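Local atomic coordinates of metallocarboxypeptidase (Trypanosoma cruzi, PDB entry 3DWC), a protein that probably acts as an M32-family metallocarboxypeptidase, using a bound metal ion to release C-terminal amino acids other than proline from peptides. Residues Y17-M22 and Q50-D55; M306-G309 and A313-E316; V340-S345 and R498-D503. All coordinates share one frame; numbering follows the deposited sequence.

Contact 1 (Y17-M22 and Q50-D55); sequences YRYGHM and QLHMHD
Y19 on helix 3-32 and H52 on helix 39-57 join two helices that run antiparallel as a helical hairpin, the axes of the two short segments approaching to 10.2 Å at 162°. The tyrosine can be followed outward through the whole contact. Its CB points toward the partner helix and lies 3.8 Å from CG of M53, an apolar touch between the two residues whose CA atoms lie nearest across the helices. A chi1 of -61° sets CG anti to the carbonyl carbon and carries the ring on to H52. There CE2 of Y19 comes within 3.3 Å of CD2 of H52, which sits over one face of the phenol ring. The two planes stand 68° apart, so this is an offset edge-to-face pair with the imidazole presenting its edge. At the tip, Y19 OH lies 3.1 Å from H52 NE2, near the plane of the imidazole. Next to the aromatic pair, M53 bends at its last torsion and lays CE 3.9 Å from N of G20. Around these residues, L49 of helix 39-57 also packs on Y19, while L16 and L23 of helix 3-32 flank M53. The second subunit closes in as well: its E48 packs on Y19 and its own H52 stacks on this one, placing the hairpin at the dimer interface. Helix 3-32 is tied on by Y17, which hydrogen-bonds E245 between strands 240-241 and 246-251.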
ATOM      1  N   TYR B  17       3.523 -16.346  -5.527  1.00 26.29           N
ATOM      2  CA  TYR B  17       3.130 -15.862  -4.190  1.00 26.70           C
ATOM      3  C   TYR B  17       3.718 -14.470  -3.948  1.00 27.63           C
ATOM      4  O   TYR B  17       3.013 -13.558  -3.500  1.00 27.19           O
ATOM      5  CB  TYR B  17       3.581 -16.863  -3.120  1.00 27.22           C
ATOM      6  CG  TYR B  17       3.142 -16.570  -1.712  1.00 26.30           C
ATOM      7  CD1 TYR B  17       1.890 -16.921  -1.272  1.00 28.35           C
ATOM      8  CD2 TYR B  17       3.998 -15.934  -0.813  1.00 27.14           C
ATOM      9  CE1 TYR B  17       1.487 -16.665   0.060  1.00 27.97           C
ATOM     10  CE2 TYR B  17       3.598 -15.640   0.485  1.00 28.41           C
ATOM     11  CZ  TYR B  17       2.351 -16.027   0.927  1.00 26.87           C
ATOM     12  OH  TYR B  17       1.943 -15.749   2.234  1.00 28.01           O
ATOM     13  N   ARG B  18       4.963 -14.261  -4.342  1.00 27.47           N
ATOM     14  CA  ARG B  18       5.584 -12.962  -4.149  1.00 28.30           C
ATOM     15  C   ARG B  18       4.959 -11.899  -4.980  1.00 29.29           C
ATOM     16  O   ARG B  18       4.775 -10.765  -4.520  1.00 30.04           O
ATOM     17  CB  ARG B  18       7.077 -12.985  -4.489  1.00 28.68           C
ATOM     18  CG  ARG B  18       7.956 -13.873  -3.638  1.00 29.07           C
ATOM     19  CD  ARG B  18       7.558 -13.902  -2.181  1.00 31.61           C
ATOM     20  NE  ARG B  18       8.417 -14.852  -1.442  1.00 28.30           N
ATOM     21  CZ  ARG B  18       8.257 -15.123  -0.155  1.00 31.30           C
ATOM     22  NH1 ARG B  18       7.285 -14.546   0.520  1.00 28.55           N
ATOM     23  NH2 ARG B  18       9.061 -15.997   0.458  1.00 31.90           N
ATOM     24  N   TYR B  19       4.640 -12.239  -6.222  1.00 29.28           N
ATOM     25  CA  TYR B  19       3.982 -11.278  -7.089  1.00 29.35           C
ATOM     26  C   TYR B  19       2.567 -10.997  -6.576  1.00 30.08           C
ATOM     27  O   TYR B  19       2.085  -9.866  -6.648  1.00 29.61           O
ATOM     28  CB  TYR B  19       3.916 -11.800  -8.508  1.00 30.82           C
ATOM     29  CG  TYR B  19       5.238 -12.078  -9.215  1.00 30.26           C
ATOM     30  CD1 TYR B  19       6.326 -11.230  -9.094  1.00 32.91           C
ATOM     31  CD2 TYR B  19       5.354 -13.149 -10.109  1.00 32.99           C
ATOM     32  CE1 TYR B  19       7.551 -11.463  -9.823  1.00 30.54           C
ATOM     33  CE2 TYR B  19       6.545 -13.378 -10.838  1.00 33.86           C
ATOM     34  CZ  TYR B  19       7.645 -12.538 -10.663  1.00 34.17           C
ATOM     35  OH  TYR B  19       8.841 -12.775 -11.360  1.00 36.11           O
ATOM     36  N   GLY B  20       1.911 -12.021  -6.028  1.00 29.46           N
ATOM     37  CA  GLY B  20       0.553 -11.888  -5.477  1.00 28.52           C
ATOM     38  C   GLY B  20       0.513 -10.982  -4.270  1.00 28.54           C
ATOM     39  O   GLY B  20      -0.427 -10.200  -4.098  1.00 28.64           O
ATOM     40  N   HIS B  21       1.562 -11.051  -3.451  1.00 28.34           N
ATOM     41  CA  HIS B  21       1.750 -10.080  -2.372  1.00 28.23           C
ATOM     42  C   HIS B  21       1.593  -8.622  -2.840  1.00 27.72           C
ATOM     43  O   HIS B  21       0.813  -7.865  -2.273  1.00 27.47           O
ATOM     44  CB  HIS B  21       3.089 -10.298  -1.741  1.00 27.46           C
ATOM     45  CG  HIS B  21       3.431  -9.318  -0.664  1.00 28.67           C
ATOM     46  ND1 HIS B  21       3.357  -9.631   0.686  1.00 26.07           N
ATOM     47  CD2 HIS B  21       3.941  -8.063  -0.739  1.00 26.61           C
ATOM     48  CE1 HIS B  21       3.774  -8.588   1.387  1.00 29.37           C
ATOM     49  NE2 HIS B  21       4.128  -7.625   0.551  1.00 27.95           N
ATOM     50  N   MET B  22       2.326  -8.243  -3.873  1.00 27.50           N
ATOM     51  CA  MET B  22       2.176  -6.907  -4.496  1.00 28.33           C
ATOM     52  C   MET B  22       0.762  -6.544  -4.927  1.00 27.92           C
ATOM     53  O   MET B  22       0.271  -5.459  -4.635  1.00 26.45           O
ATOM     54  CB  MET B  22       3.109  -6.814  -5.688  1.00 28.64           C
ATOM     55  CG  MET B  22       4.607  -6.894  -5.297  1.00 32.84           C
ATOM     56  SD  MET B  22       5.060  -5.466  -4.247  1.00 39.02           S
ATOM     57  CE  MET B  22       6.755  -5.745  -3.902  1.00 33.49           C
ATOM     58  N   GLN B  50      -0.601  -8.622 -13.099  1.00 31.84           N
ATOM     59  CA  GLN B  50      -1.525  -9.726 -13.387  1.00 32.87           C
ATOM     60  C   GLN B  50      -1.074 -10.437 -14.650  1.00 32.00           C
ATOM     61  O   GLN B  50      -1.045 -11.652 -14.671  1.00 32.12           O
ATOM     62  CB  GLN B  50      -2.993  -9.255 -13.546  1.00 34.07           C
ATOM     63  CG  GLN B  50      -3.662  -8.724 -12.252  1.00 39.57           C
ATOM     64  CD  GLN B  50      -4.987  -7.880 -12.440  1.00 38.62           C
ATOM     65  OE1 GLN B  50      -5.453  -7.626 -13.544  1.00 49.47           O
ATOM     66  NE2 GLN B  50      -5.559  -7.443 -11.319  1.00 42.77           N
ATOM     67  N   LEU B  51      -0.719  -9.682 -15.694  1.00 31.69           N
ATOM     68  CA  LEU B  51      -0.220 -10.260 -16.956  1.00 31.71           C
ATOM     69  C   LEU B  51       0.982 -11.195 -16.726  1.00 31.65           C
ATOM     70  O   LEU B  51       1.012 -12.343 -17.202  1.00 30.91           O
ATOM     71  CB  LEU B  51       0.145  -9.155 -17.933  1.00 31.56           C
ATOM     72  CG  LEU B  51       0.226  -9.422 -19.430  1.00 33.32           C
ATOM     73  CD1 LEU B  51       0.736  -8.197 -20.143  1.00 33.69           C
ATOM     74  CD2 LEU B  51       1.136 -10.559 -19.729  1.00 39.84           C
ATOM     75  N   HIS B  52       1.955 -10.718 -15.961  1.00 31.70           N
ATOM     76  CA  HIS B  52       3.180 -11.471 -15.722  1.00 30.97           C
ATOM     77  C   HIS B  52       2.840 -12.760 -14.973  1.00 30.93           C
ATOM     78  O   HIS B  52       3.273 -13.845 -15.346  1.00 29.04           O
ATOM     79  CB  HIS B  52       4.202 -10.617 -14.969  1.00 30.95           C
ATOM     80  CG  HIS B  52       5.523 -11.296 -14.756  1.00 30.98           C
ATOM     81  ND1 HIS B  52       6.283 -11.781 -15.791  1.00 28.55           N
ATOM     82  CD2 HIS B  52       6.189 -11.610 -13.618  1.00 30.35           C
ATOM     83  CE1 HIS B  52       7.367 -12.358 -15.303  1.00 30.52           C
ATOM     84  NE2 HIS B  52       7.334 -12.266 -13.986  1.00 30.76           N
ATOM     85  N   MET B  53       2.012 -12.653 -13.940  1.00 31.42           N
ATOM     86  CA  MET B  53       1.579 -13.844 -13.213  1.00 31.74           C
ATOM     87  C   MET B  53       0.911 -14.821 -14.166  1.00 32.10           C
ATOM     88  O   MET B  53       1.182 -16.014 -14.119  1.00 32.10           O
ATOM     89  CB  MET B  53       0.641 -13.477 -12.094  1.00 31.42           C
ATOM     90  CG  MET B  53       1.287 -12.593 -11.080  1.00 31.59           C
ATOM     91  SD  MET B  53       0.197 -12.175  -9.738  1.00 33.82           S
ATOM     92  CE  MET B  53      -0.050 -13.777  -8.963  1.00 29.10           C
ATOM     93  N   HIS B  54       0.078 -14.315 -15.067  1.00 32.55           N
ATOM     94  CA  HIS B  54      -0.569 -15.164 -16.060  1.00 33.05           C
ATOM     95  C   HIS B  54       0.399 -15.885 -17.015  1.00 34.07           C
ATOM     96  O   HIS B  54       0.220 -17.085 -17.281  1.00 35.34           O
ATOM     97  CB  HIS B  54      -1.547 -14.350 -16.887  1.00 32.86           C
ATOM     98  CG  HIS B  54      -2.203 -15.139 -17.974  1.00 33.64           C
ATOM     99  ND1 HIS B  54      -3.210 -16.046 -17.728  1.00 33.11           N
ATOM    100  CD2 HIS B  54      -2.000 -15.153 -19.312  1.00 33.50           C
ATOM    101  CE1 HIS B  54      -3.615 -16.568 -18.873  1.00 33.71           C
ATOM    102  NE2 HIS B  54      -2.890 -16.048 -19.848  1.00 34.12           N
ATOM    103  N   ASP B  55       1.385 -15.156 -17.549  1.00 34.52           N
ATOM    104  CA  ASP B  55       2.411 -15.723 -18.417  1.00 34.47           C
ATOM    105  C   ASP B  55       3.285 -16.740 -17.686  1.00 34.99           C
ATOM    106  O   ASP B  55       3.689 -17.740 -18.264  1.00 35.20           O
ATOM    107  CB  ASP B  55       3.323 -14.626 -18.967  1.00 35.27           C
ATOM    108  CG  ASP B  55       2.623 -13.709 -19.937  1.00 35.78           C
ATOM    109  OD1 ASP B  55       1.499 -14.017 -20.375  1.00 40.12           O
ATOM    110  OD2 ASP B  55       3.191 -12.656 -20.251  1.00 38.30           O
TER

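Contact 2 (M306-G309 and A313-E316); sequences MQIG and AFME
F314 packs on I308 and G309 through its ring and its CB together. G309 lies over one ring face: its CA is 4.2 Å from the F314 centroid and 23° off the ring normal, a CH-pi contact displaced toward the rim. Beyond the CA, the carbonyl of the same glycine also touches the ring, with G309 O 3.1 Å from F314 CD2. A second carbonyl, I308 O, lies 3.2 Å from F314 CB. The isoleucine adds an apolar touch through its shorter branch, I308 CG2 standing 3.9 Å from F314 CD1. Chi1 of F314, at -172°, sends CG anti to the backbone N and thereby swings the ring across both residues. From the next residue along, M315 CE approaches G309 O to 3.2 Å; the methionine bends at chi2 and again at chi3, which brings its methyl to the edge of the F314 ring, in the ring plane. All this happens at a tight corner between two consecutive helices, 294-309 and 312-326, the first of which widens into a pi-type turn at 306-309. S311 OG bridges the short connection, hydrogen-bonding both I308 O and F314 N, so the I308 carbonyl that touches CB and the start of the second helix share one partner. Farther out, the ring of F219 meets that of F314 with planes at about 55°. I450 of helix 443-451 packs against both I308 and F314, and M315 rests on M337 and K338 of helix 334-341.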
ATOM      1  N   MET B 306     -22.272 -15.057  13.555  1.00 29.67           N
ATOM      2  CA  MET B 306     -23.614 -15.594  13.816  1.00 30.54           C
ATOM      3  C   MET B 306     -23.642 -16.523  15.001  1.00 30.89           C
ATOM      4  O   MET B 306     -24.509 -16.407  15.868  1.00 31.51           O
ATOM      5  CB  MET B 306     -24.191 -16.303  12.579  1.00 31.98           C
ATOM      6  CG  MET B 306     -24.310 -15.418  11.324  1.00 30.96           C
ATOM      7  SD  MET B 306     -25.386 -14.035  11.687  1.00 32.93           S
ATOM      8  CE  MET B 306     -25.774 -13.355  10.072  1.00 33.01           C
ATOM      9  N   GLN B 307     -22.683 -17.427  15.055  1.00 30.42           N
ATOM     10  CA  GLN B 307     -22.665 -18.431  16.104  1.00 30.06           C
ATOM     11  C   GLN B 307     -22.252 -17.862  17.448  1.00 30.61           C
ATOM     12  O   GLN B 307     -22.766 -18.300  18.480  1.00 31.04           O
ATOM     13  CB  GLN B 307     -21.803 -19.630  15.713  1.00 30.33           C
ATOM     14  CG  GLN B 307     -22.320 -20.434  14.512  1.00 27.75           C
ATOM     15  CD  GLN B 307     -23.679 -21.081  14.749  1.00 30.23           C
ATOM     16  OE1 GLN B 307     -24.487 -21.185  13.836  1.00 31.80           O
ATOM     17  NE2 GLN B 307     -23.913 -21.563  15.948  1.00 25.91           N
ATOM     18  N   ILE B 308     -21.346 -16.894  17.452  1.00 29.11           N
ATOM     19  CA  ILE B 308     -20.946 -16.233  18.667  1.00 29.53           C
ATOM     20  C   ILE B 308     -21.605 -14.850  18.749  1.00 29.54           C
ATOM     21  O   ILE B 308     -22.347 -14.544  19.692  1.00 29.00           O
ATOM     22  CB  ILE B 308     -19.405 -16.088  18.770  1.00 28.86           C
ATOM     23  CG1 ILE B 308     -18.751 -17.468  18.768  1.00 28.93           C
ATOM     24  CG2 ILE B 308     -19.016 -15.236  20.048  1.00 28.58           C
ATOM     25  CD1 ILE B 308     -17.248 -17.457  18.648  1.00 28.52           C
ATOM     26  N   GLY B 309     -21.326 -14.035  17.752  1.00 29.86           N
ATOM     27  CA  GLY B 309     -21.751 -12.611  17.722  1.00 31.01           C
ATOM     28  C   GLY B 309     -23.199 -12.252  17.983  1.00 31.43           C
ATOM     29  O   GLY B 309     -23.479 -11.238  18.632  1.00 34.12           O
ATOM     30  N   ALA B 313     -25.766 -15.342  24.838  1.00 31.21           N
ATOM     31  CA  ALA B 313     -24.578 -15.330  25.710  1.00 31.25           C
ATOM     32  C   ALA B 313     -23.678 -14.147  25.438  1.00 30.56           C
ATOM     33  O   ALA B 313     -23.164 -13.517  26.359  1.00 31.24           O
ATOM     34  CB  ALA B 313     -23.776 -16.675  25.573  1.00 30.28           C
ATOM     35  N   PHE B 314     -23.433 -13.864  24.168  1.00 30.15           N
ATOM     36  CA  PHE B 314     -22.587 -12.737  23.810  1.00 30.39           C
ATOM     37  C   PHE B 314     -23.231 -11.398  24.175  1.00 31.03           C
ATOM     38  O   PHE B 314     -22.533 -10.425  24.470  1.00 32.22           O
ATOM     39  CB  PHE B 314     -22.295 -12.831  22.349  1.00 30.48           C
ATOM     40  CG  PHE B 314     -21.294 -11.856  21.852  1.00 31.27           C
ATOM     41  CD1 PHE B 314     -19.971 -12.061  22.046  1.00 30.79           C
ATOM     42  CD2 PHE B 314     -21.702 -10.755  21.129  1.00 31.02           C
ATOM     43  CE1 PHE B 314     -19.033 -11.205  21.518  1.00 32.23           C
ATOM     44  CE2 PHE B 314     -20.765  -9.862  20.630  1.00 33.09           C
ATOM     45  CZ  PHE B 314     -19.421 -10.118  20.826  1.00 31.59           C
ATOM     46  N   MET B 315     -24.562 -11.329  24.163  1.00 30.80           N
ATOM     47  CA  MET B 315     -25.233 -10.098  24.587  1.00 30.88           C
ATOM     48  C   MET B 315     -24.896  -9.735  26.026  1.00 31.25           C
ATOM     49  O   MET B 315     -24.884  -8.560  26.405  1.00 30.56           O
ATOM     50  CB  MET B 315     -26.760 -10.216  24.389  1.00 30.52           C
ATOM     51  CG  MET B 315     -27.193 -10.366  22.918  1.00 30.45           C
ATOM     52  SD  MET B 315     -26.505  -9.134  21.767  1.00 35.55           S
ATOM     53  CE  MET B 315     -25.148 -10.012  21.035  1.00 36.88           C
ATOM     54  N   GLU B 316     -24.688 -10.768  26.842  1.00 31.88           N
ATOM     55  CA  GLU B 316     -24.339 -10.598  28.230  1.00 31.76           C
ATOM     56  C   GLU B 316     -22.979  -9.969  28.410  1.00 31.01           C
ATOM     57  O   GLU B 316     -22.784  -9.116  29.277  1.00 29.13           O
ATOM     58  CB  GLU B 316     -24.357 -11.936  28.935  1.00 31.95           C
ATOM     59  CG  GLU B 316     -25.698 -12.583  28.917  1.00 35.60           C
ATOM     60  CD  GLU B 316     -25.752 -13.821  29.814  1.00 35.09           C
ATOM     61  OE1 GLU B 316     -25.063 -13.823  30.874  1.00 39.72           O
ATOM     62  OE2 GLU B 316     -26.454 -14.781  29.412  1.00 42.05           O
TER

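Contact 3 (V340-S345 and R498-D503); sequences VIQRVS and RRYRDD
The C-terminal helix 490-501 docks onto the chain leaving helix 334-341 where Y500 and R499 meet Q342 and V344, a buried junction joining parts of the largely helical M32 carboxypeptidase fold more than 150 residues apart. Y500 is approached on several sides. Q342 O comes at the ring edge, near its plane, 3.1 Å from Y500 CE1. V344 CG2 packs obliquely, 3.4 Å from CD1 of the same tyrosine. Over one face lies the aliphatic part of the neighbouring arginine, with R499 CG 3.5 Å above the Y500 ring plane. With chi1 at -65°, CG of Y500 stands anti to the carbonyl carbon, and the ring leans toward the 340-345 segment although the side chain does not start out that way. Its hydroxyl accepts a hydrogen bond at 3.0 Å from water 1, which also donates to I341 O and so ties the tyrosine to the last helical turn. The same OH is hydrogen-bonded to E355, whose carboxylate also forms a salt bridge with R499. Water 2 can donate to Q342 OE1 (3.0 Å) and R499 O (2.9 Å), though probably not to all its neighbours at once. The extended chain of Q342 crosses R499 at about a right angle, yet the amide and guanidinium planes are only 21° apart, with Q342 NE2 3.7 Å from R499 NE in packing contact. Both groups also reach the chain terminus: the Q342 amide nitrogen hydrogen-bonds G505 OXT, as well as R310 O, while R499 NE hydrogen-bonds G505 O.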
ATOM      1  N   VAL B 340     -32.788  -6.632  19.626  1.00 34.11           N
ATOM      2  CA  VAL B 340     -32.307  -5.802  18.522  1.00 33.50           C
ATOM      3  C   VAL B 340     -31.491  -6.654  17.501  1.00 34.13           C
ATOM      4  O   VAL B 340     -31.787  -6.676  16.321  1.00 34.23           O
ATOM      5  CB  VAL B 340     -31.435  -4.626  19.073  1.00 32.48           C
ATOM      6  CG1 VAL B 340     -30.718  -3.861  17.920  1.00 30.77           C
ATOM      7  CG2 VAL B 340     -32.277  -3.693  19.961  1.00 29.84           C
ATOM      8  N   ILE B 341     -30.481  -7.359  17.968  1.00 34.93           N
ATOM      9  CA  ILE B 341     -29.565  -8.109  17.097  1.00 35.78           C
ATOM     10  C   ILE B 341     -30.233  -9.345  16.417  1.00 36.51           C
ATOM     11  O   ILE B 341     -29.790  -9.748  15.320  1.00 37.80           O
ATOM     12  CB  ILE B 341     -28.251  -8.510  17.898  1.00 36.60           C
ATOM     13  CG1 ILE B 341     -27.440  -7.293  18.392  1.00 38.34           C
ATOM     14  CG2 ILE B 341     -27.286  -9.391  17.136  1.00 36.55           C
ATOM     15  CD1 ILE B 341     -26.967  -6.426  17.380  1.00 44.25           C
ATOM     16  N   GLN B 342     -31.261  -9.946  17.038  1.00 36.09           N
ATOM     17  CA  GLN B 342     -31.935 -11.157  16.487  1.00 36.63           C
ATOM     18  C   GLN B 342     -33.276 -10.830  15.852  1.00 38.40           C
ATOM     19  O   GLN B 342     -34.076 -11.708  15.582  1.00 39.83           O
ATOM     20  CB  GLN B 342     -32.160 -12.225  17.554  1.00 36.13           C
ATOM     21  CG  GLN B 342     -30.856 -12.882  18.028  1.00 33.14           C
ATOM     22  CD  GLN B 342     -31.071 -13.985  19.033  1.00 34.96           C
ATOM     23  OE1 GLN B 342     -32.198 -14.408  19.294  1.00 32.02           O
ATOM     24  NE2 GLN B 342     -29.975 -14.497  19.579  1.00 29.43           N
ATOM     25  N   ARG B 343     -33.534  -9.549  15.636  1.00 39.73           N
ATOM     26  CA  ARG B 343     -34.829  -9.127  15.086  1.00 39.73           C
ATOM     27  C   ARG B 343     -35.011  -9.689  13.685  1.00 37.93           C
ATOM     28  O   ARG B 343     -34.076  -9.676  12.904  1.00 38.59           O
ATOM     29  CB  ARG B 343     -34.911  -7.606  15.015  1.00 40.11           C
ATOM     30  CG  ARG B 343     -36.345  -7.131  14.771  1.00 41.42           C
ATOM     31  CD  ARG B 343     -36.350  -5.732  14.226  1.00 44.09           C
ATOM     32  NE  ARG B 343     -36.794  -4.741  15.198  1.00 47.44           N
ATOM     33  CZ  ARG B 343     -36.023  -3.834  15.806  1.00 50.10           C
ATOM     34  NH1 ARG B 343     -34.686  -3.765  15.604  1.00 51.52           N
ATOM     35  NH2 ARG B 343     -36.612  -2.980  16.638  1.00 50.64           N
ATOM     36  N   VAL B 344     -36.203 -10.204  13.413  1.00 37.37           N
ATOM     37  CA  VAL B 344     -36.533 -10.809  12.132  1.00 37.30           C
ATOM     38  C   VAL B 344     -37.505  -9.900  11.402  1.00 37.43           C
ATOM     39  O   VAL B 344     -38.605  -9.627  11.892  1.00 37.83           O
ATOM     40  CB  VAL B 344     -37.091 -12.246  12.293  1.00 36.92           C
ATOM     41  CG1 VAL B 344     -37.585 -12.772  10.965  1.00 35.30           C
ATOM     42  CG2 VAL B 344     -35.986 -13.164  12.848  1.00 34.73           C
ATOM     43  N   SER B 345     -37.071  -9.420  10.241  1.00 37.61           N
ATOM     44  CA  SER B 345     -37.867  -8.505   9.424  1.00 38.36           C
ATOM     45  C   SER B 345     -37.525  -8.660   7.948  1.00 38.11           C
ATOM     46  O   SER B 345     -36.536  -8.117   7.474  1.00 38.35           O
ATOM     47  CB  SER B 345     -37.630  -7.057   9.830  1.00 38.74           C
ATOM     48  OG  SER B 345     -38.678  -6.299   9.269  1.00 42.48           O
ATOM     49  N   ARG B 498     -33.908 -23.275  16.914  1.00 28.81           N
ATOM     50  CA  ARG B 498     -33.611 -23.029  18.300  1.00 29.96           C
ATOM     51  C   ARG B 498     -33.484 -21.568  18.662  1.00 30.04           C
ATOM     52  O   ARG B 498     -33.918 -21.165  19.739  1.00 30.03           O
ATOM     53  CB  ARG B 498     -32.324 -23.758  18.734  1.00 30.37           C
ATOM     54  CG  ARG B 498     -32.528 -25.261  18.789  1.00 31.17           C
ATOM     55  CD  ARG B 498     -31.234 -26.066  18.945  1.00 32.41           C
ATOM     56  NE  ARG B 498     -31.530 -27.495  18.802  1.00 32.29           N
ATOM     57  CZ  ARG B 498     -30.601 -28.451  18.637  1.00 35.62           C
ATOM     58  NH1 ARG B 498     -29.320 -28.160  18.585  1.00 34.98           N
ATOM     59  NH2 ARG B 498     -30.965 -29.712  18.509  1.00 35.93           N
ATOM     60  N   ARG B 499     -32.866 -20.800  17.776  1.00 30.15           N
ATOM     61  CA  ARG B 499     -32.637 -19.416  18.035  1.00 30.66           C
ATOM     62  C   ARG B 499     -33.920 -18.613  17.788  1.00 31.45           C
ATOM     63  O   ARG B 499     -34.336 -17.865  18.665  1.00 31.28           O
ATOM     64  CB  ARG B 499     -31.481 -18.912  17.197  1.00 29.95           C
ATOM     65  CG  ARG B 499     -31.328 -17.401  17.254  1.00 29.25           C
ATOM     66  CD  ARG B 499     -30.000 -16.953  16.687  1.00 29.40           C
ATOM     67  NE  ARG B 499     -28.859 -17.337  17.509  1.00 22.91           N
ATOM     68  CZ  ARG B 499     -27.593 -17.120  17.177  1.00 28.35           C
ATOM     69  NH1 ARG B 499     -26.603 -17.471  18.009  1.00 24.23           N
ATOM     70  NH2 ARG B 499     -27.322 -16.517  16.033  1.00 29.80           N
ATOM     71  N   TYR B 500     -34.561 -18.786  16.620  1.00 31.77           N
ATOM     72  CA  TYR B 500     -35.680 -17.916  16.251  1.00 32.11           C
ATOM     73  C   TYR B 500     -37.071 -18.399  16.647  1.00 33.34           C
ATOM     74  O   TYR B 500     -37.964 -17.603  16.952  1.00 31.61           O
ATOM     75  CB  TYR B 500     -35.587 -17.529  14.779  1.00 32.34           C
ATOM     76  CG  TYR B 500     -34.344 -16.686  14.547  1.00 32.06           C
ATOM     77  CD1 TYR B 500     -34.324 -15.334  14.886  1.00 32.53           C
ATOM     78  CD2 TYR B 500     -33.167 -17.259  14.082  1.00 33.75           C
ATOM     79  CE1 TYR B 500     -33.187 -14.577  14.704  1.00 31.89           C
ATOM     80  CE2 TYR B 500     -32.009 -16.507  13.914  1.00 31.97           C
ATOM     81  CZ  TYR B 500     -32.024 -15.177  14.252  1.00 31.29           C
ATOM     82  OH  TYR B 500     -30.900 -14.406  14.107  1.00 32.96           O
ATOM     83  N   ARG B 501     -37.265 -19.704  16.604  1.00 35.55           N
ATOM     84  CA  ARG B 501     -38.547 -20.271  16.862  1.00 37.26           C
ATOM     85  C   ARG B 501     -38.685 -20.591  18.354  1.00 38.74           C
ATOM     86  O   ARG B 501     -39.762 -20.421  18.927  1.00 39.33           O
ATOM     87  CB  ARG B 501     -38.730 -21.506  15.984  1.00 37.27           C
ATOM     88  CG  ARG B 501     -40.128 -22.083  16.013  1.00 38.36           C
ATOM     89  CD  ARG B 501     -40.129 -23.402  16.677  1.00 40.97           C
ATOM     90  NE  ARG B 501     -39.847 -24.476  15.762  1.00 40.11           N
ATOM     91  CZ  ARG B 501     -39.105 -25.555  16.032  1.00 41.98           C
ATOM     92  NH1 ARG B 501     -38.448 -25.731  17.175  1.00 41.44           N
ATOM     93  NH2 ARG B 501     -38.985 -26.472  15.101  1.00 41.42           N
ATOM     94  N   ASP B 502     -37.608 -21.029  18.995  1.00 39.75           N
ATOM     95  CA  ASP B 502     -37.639 -21.344  20.436  1.00 40.73           C
ATOM     96  C   ASP B 502     -36.947 -20.287  21.323  1.00 42.16           C
ATOM     97  O   ASP B 502     -36.900 -20.440  22.548  1.00 42.42           O
ATOM     98  CB  ASP B 502     -36.980 -22.701  20.640  1.00 41.09           C
ATOM     99  CG  ASP B 502     -37.613 -23.772  19.779  1.00 40.61           C
ATOM    100  OD1 ASP B 502     -38.736 -23.504  19.386  1.00 42.16           O
ATOM    101  OD2 ASP B 502     -37.005 -24.836  19.461  1.00 39.68           O
ATOM    102  N   ASP B 503     -36.394 -19.232  20.731  1.00 43.12           N
ATOM    103  CA  ASP B 503     -35.794 -18.144  21.523  1.00 43.81           C
ATOM    104  C   ASP B 503     -34.722 -18.652  22.513  1.00 44.60           C
ATOM    105  O   ASP B 503     -34.595 -18.125  23.634  1.00 44.04           O
ATOM    106  CB  ASP B 503     -36.900 -17.401  22.292  1.00 44.27           C
ATOM    107  CG  ASP B 503     -36.436 -16.056  22.855  1.00 46.06           C
ATOM    108  OD1 ASP B 503     -35.661 -15.354  22.166  1.00 52.69           O
ATOM    109  OD2 ASP B 503     -36.861 -15.691  23.978  1.00 50.70           O
TER
HETATM  110  O   HOH W   1     -30.496 -11.717  12.884  1.00 20.93           O
HETATM  111  O   HOH W   2     -32.821 -16.816  20.892  1.00 14.83           O

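How the contacts relate
Contacts 2 and 3 are neighbours on one side of the chain's centre, their own centres 12 Å apart, and R499 links them: its NH2 lies 2.8 Å from M306 O, a probable hydrogen bond. M315 SD also packs 4.0 Å from I341 CG1. Contact 1 stands across the chain's centre, about 40 Å from contact 2 and 45 Å from contact 3 between centres, and belongs to the subunit interface instead. None of the three forms the cobalt site, but helix 294-309 of contact 2 carries the ligand E298, and I341 of contact 3 packs on helix 259-276, which bears H267 and H271.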